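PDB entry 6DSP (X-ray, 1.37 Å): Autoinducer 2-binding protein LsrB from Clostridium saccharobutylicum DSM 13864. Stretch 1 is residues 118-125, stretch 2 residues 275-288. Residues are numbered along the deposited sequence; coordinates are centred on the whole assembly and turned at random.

Stretch 1 (118-125) RKVMVSQG
Stretch 2 (275-288) IQGAMGCYMAYYIA

What ties the strand to the helix by polar bonds? One side-chain amide does it. Q276, extended with chi1 and chi2 both t, reaches the end of the strand and donates both hydrogen bonds of the contact: NE2 to V122 O at 3.1 Å (N-H...O angle 160°) and NE2 to Q124 OE1 at 2.9 Å (149°). An NH2 group has two hydrogens, so each carbonyl oxygen receives its own. Q276 OE1 and Q124 NE2 are hydrogen-bonded elsewhere in the structure. Q124 adopts chi1 p with chi2 near -92°, which brings OE1 to Q276.

How do the backbones run? V120 to S123 form an extended strand, with phi/psi of -128/140 at V120, -109/129 at M121, -100/107 at V122 and -111/143 at S123. I275 to A288 are helical, near -63/-43, with i to i-4 backbone hydrogen bonds throughout, such as M283 N to M279 O at 2.9 Å. The two axes are nearly antiparallel, at 168°, and approach to 8.2 Å. In register, V122 CA lies 5.5 Å from G280 CA, and V120 CA lies 7.2 Å from M283 CA.

Where do the backbones come closest? At V122 and G280: V122 CG2 lies 3.6 Å from G280 CA, a direct contact of side chain on helix backbone. V122 (chi1 t) points toward the helix; its CG1 lies 4.1 Å from M279 CB and 4.0 Å from Q276 CG, while CG2 lies 4.1 Å from M283 CG. Strand alternation turns M121 and S123 away at CA-to-CB.

What continues the packing toward the strand's start? V120, also chi1 t and toward the helix, places CG2 4.2 Å from M283 CE and 4.0 Å from I287 CD1. M283 is m, m, m; I287 is m, t. K119 CB reaches I287 CD1 at 4.0 Å, but its side chain then leads away.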

# COMPACT_ATOMS: atom_id res chain seq x y z
N ARG A 118 -5.39 -12.20 12.67
CA ARG A 118 -5.50 -10.81 13.12
C ARG A 118 -6.97 -10.47 13.31
O ARG A 118 -7.86 -11.12 12.75
CB ARG A 118 -4.84 -9.85 12.11
CG ARG A 118 -5.40 -9.95 10.62
CD ARG A 118 -6.60 -9.09 10.47
NE ARG A 118 -7.06 -9.07 9.07
CZ ARG A 118 -8.33 -9.28 8.75
NH1 ARG A 118 -9.25 -9.54 9.69
NH2 ARG A 118 -8.68 -9.18 7.49
N LYS A 119 -7.23 -9.43 14.09
CA LYS A 119 -8.60 -9.03 14.42
C LYS A 119 -9.18 -8.08 13.38
O LYS A 119 -10.16 -8.40 12.73
CB LYS A 119 -8.71 -8.48 15.86
CG LYS A 119 -8.18 -9.45 16.94
CD LYS A 119 -8.52 -10.91 16.64
CE LYS A 119 -10.00 -11.19 16.73
NZ LYS A 119 -10.35 -12.66 16.37
N VAL A 120 -8.57 -6.93 13.19
CA VAL A 120 -9.05 -5.94 12.25
C VAL A 120 -7.90 -5.56 11.33
O VAL A 120 -6.74 -5.42 11.77
CB VAL A 120 -9.54 -4.68 12.99
CG1 VAL A 120 -9.87 -3.54 12.02
CG2 VAL A 120 -10.78 -5.02 13.82
N MET A 121 -8.21 -5.38 10.06
CA MET A 121 -7.33 -4.81 9.04
C MET A 121 -7.85 -3.43 8.65
O MET A 121 -9.05 -3.30 8.38
CB MET A 121 -7.38 -5.72 7.81
CG MET A 121 -6.83 -5.12 6.52
SD MET A 121 -5.05 -4.84 6.56
CE MET A 121 -4.89 -4.14 4.93
N VAL A 122 -6.99 -2.40 8.67
CA VAL A 122 -7.35 -1.07 8.15
C VAL A 122 -6.77 -0.91 6.76
O VAL A 122 -5.55 -0.78 6.57
CB VAL A 122 -6.92 0.07 9.08
CG1 VAL A 122 -7.34 1.39 8.46
CG2 VAL A 122 -7.60 -0.11 10.44
N SER A 123 -7.66 -0.96 5.76
CA SER A 123 -7.25 -1.02 4.37
C SER A 123 -7.59 0.27 3.62
O SER A 123 -8.67 0.85 3.79
CB SER A 123 -7.94 -2.19 3.68
OG SER A 123 -7.63 -2.21 2.29
N GLN A 124 -6.69 0.66 2.72
CA GLN A 124 -6.85 1.82 1.87
C GLN A 124 -7.89 1.64 0.77
O GLN A 124 -8.26 2.64 0.13
CB GLN A 124 -5.50 2.19 1.22
CG GLN A 124 -4.79 1.05 0.47
CD GLN A 124 -3.81 0.25 1.32
OE1 GLN A 124 -4.13 -0.13 2.45
NE2 GLN A 124 -2.65 -0.07 0.77
N GLY A 125 -8.38 0.43 0.51
CA GLY A 125 -9.44 0.26 -0.48
C GLY A 125 -9.54 -1.18 -0.91
O GLY A 125 -8.70 -2.02 -0.59
N ILE A 275 -3.58 9.20 8.46
CA ILE A 275 -4.81 8.83 9.15
C ILE A 275 -4.98 7.32 9.13
O ILE A 275 -5.48 6.74 10.10
CB ILE A 275 -6.03 9.59 8.60
CG1 ILE A 275 -7.07 9.81 9.72
CG2 ILE A 275 -6.71 8.86 7.48
CD1 ILE A 275 -8.11 10.81 9.37
N GLN A 276 -4.53 6.65 8.07
CA GLN A 276 -4.62 5.20 8.02
C GLN A 276 -3.80 4.55 9.13
O GLN A 276 -4.28 3.65 9.83
CB GLN A 276 -4.16 4.69 6.66
CG GLN A 276 -4.35 3.18 6.53
CD GLN A 276 -3.74 2.61 5.26
OE1 GLN A 276 -3.01 3.30 4.55
NE2 GLN A 276 -4.09 1.37 4.95
N GLY A 277 -2.54 4.98 9.29
CA GLY A 277 -1.73 4.42 10.37
C GLY A 277 -2.34 4.70 11.72
O GLY A 277 -2.38 3.84 12.60
N ALA A 278 -2.84 5.92 11.90
CA ALA A 278 -3.50 6.27 13.16
C ALA A 278 -4.71 5.38 13.40
O ALA A 278 -4.91 4.90 14.52
CB ALA A 278 -3.91 7.74 13.15
N MET A 279 -5.52 5.16 12.37
CA MET A 279 -6.70 4.32 12.54
C MET A 279 -6.33 2.88 12.90
O MET A 279 -6.99 2.26 13.75
CB MET A 279 -7.54 4.35 11.26
CG MET A 279 -8.25 5.69 11.03
SD MET A 279 -8.88 5.83 9.35
CE MET A 279 -10.13 4.57 9.39
N GLY A 280 -5.31 2.32 12.24
CA GLY A 280 -4.88 0.98 12.58
C GLY A 280 -4.45 0.88 14.02
O GLY A 280 -4.82 -0.05 14.74
N CYS A 281 -3.68 1.87 14.47
CA CYS A 281 -3.24 1.87 15.87
C CYS A 281 -4.41 2.10 16.81
O CYS A 281 -4.45 1.49 17.89
CB CYS A 281 -2.17 2.93 16.08
SG CYS A 281 -0.61 2.52 15.27
N TYR A 282 -5.38 2.93 16.43
CA TYR A 282 -6.55 3.12 17.27
C TYR A 282 -7.34 1.82 17.43
O TYR A 282 -7.78 1.48 18.55
CB TYR A 282 -7.49 4.21 16.71
CG TYR A 282 -8.58 4.49 17.71
CD1 TYR A 282 -8.39 5.42 18.72
CD2 TYR A 282 -9.79 3.78 17.68
CE1 TYR A 282 -9.37 5.66 19.68
CE2 TYR A 282 -10.78 4.02 18.65
CZ TYR A 282 -10.56 4.96 19.64
OH TYR A 282 -11.52 5.24 20.61
N MET A 283 -7.55 1.08 16.34
CA MET A 283 -8.29 -0.18 16.45
C MET A 283 -7.57 -1.15 17.37
O MET A 283 -8.21 -1.84 18.18
CB MET A 283 -8.51 -0.80 15.07
CG MET A 283 -9.42 0.06 14.15
SD MET A 283 -11.04 0.50 14.89
CE MET A 283 -11.72 -1.15 15.15
N ALA A 284 -6.24 -1.25 17.24
CA ALA A 284 -5.47 -2.10 18.14
C ALA A 284 -5.63 -1.67 19.61
O ALA A 284 -5.86 -2.51 20.48
CB ALA A 284 -4.02 -2.07 17.73
N TYR A 285 -5.54 -0.37 19.87
CA TYR A 285 -5.69 0.17 21.22
C TYR A 285 -7.10 -0.08 21.75
O TYR A 285 -7.28 -0.45 22.91
CB TYR A 285 -5.40 1.67 21.18
CG TYR A 285 -6.02 2.46 22.30
CD1 TYR A 285 -5.43 2.51 23.55
CD2 TYR A 285 -7.16 3.22 22.08
CE1 TYR A 285 -5.99 3.26 24.59
CE2 TYR A 285 -7.73 3.98 23.10
CZ TYR A 285 -7.14 3.99 24.35
OH TYR A 285 -7.71 4.74 25.35
N TYR A 286 -8.10 0.11 20.90
CA TYR A 286 -9.49 -0.03 21.31
C TYR A 286 -9.78 -1.47 21.72
O TYR A 286 -10.41 -1.71 22.76
CB TYR A 286 -10.37 0.38 20.13
CG TYR A 286 -11.85 0.42 20.41
CD1 TYR A 286 -12.41 1.49 21.09
CD2 TYR A 286 -12.68 -0.59 19.98
CE1 TYR A 286 -13.78 1.54 21.35
CE2 TYR A 286 -14.05 -0.55 20.22
CZ TYR A 286 -14.60 0.53 20.91
OH TYR A 286 -15.96 0.63 21.18
N ILE A 287 -9.28 -2.43 20.95
CA ILE A 287 -9.47 -3.83 21.31
C ILE A 287 -8.62 -4.21 22.52
O ILE A 287 -9.10 -4.87 23.45
CB ILE A 287 -9.17 -4.72 20.10
CG1 ILE A 287 -10.20 -4.48 18.99
CG2 ILE A 287 -9.10 -6.20 20.53
CD1 ILE A 287 -9.74 -5.11 17.68
N ALA A 288 -7.35 -3.78 22.54
CA ALA A 288 -6.47 -4.11 23.67
C ALA A 288 -6.96 -3.51 24.98
O ALA A 288 -6.64 -4.03 26.06
CB ALA A 288 -5.05 -3.66 23.36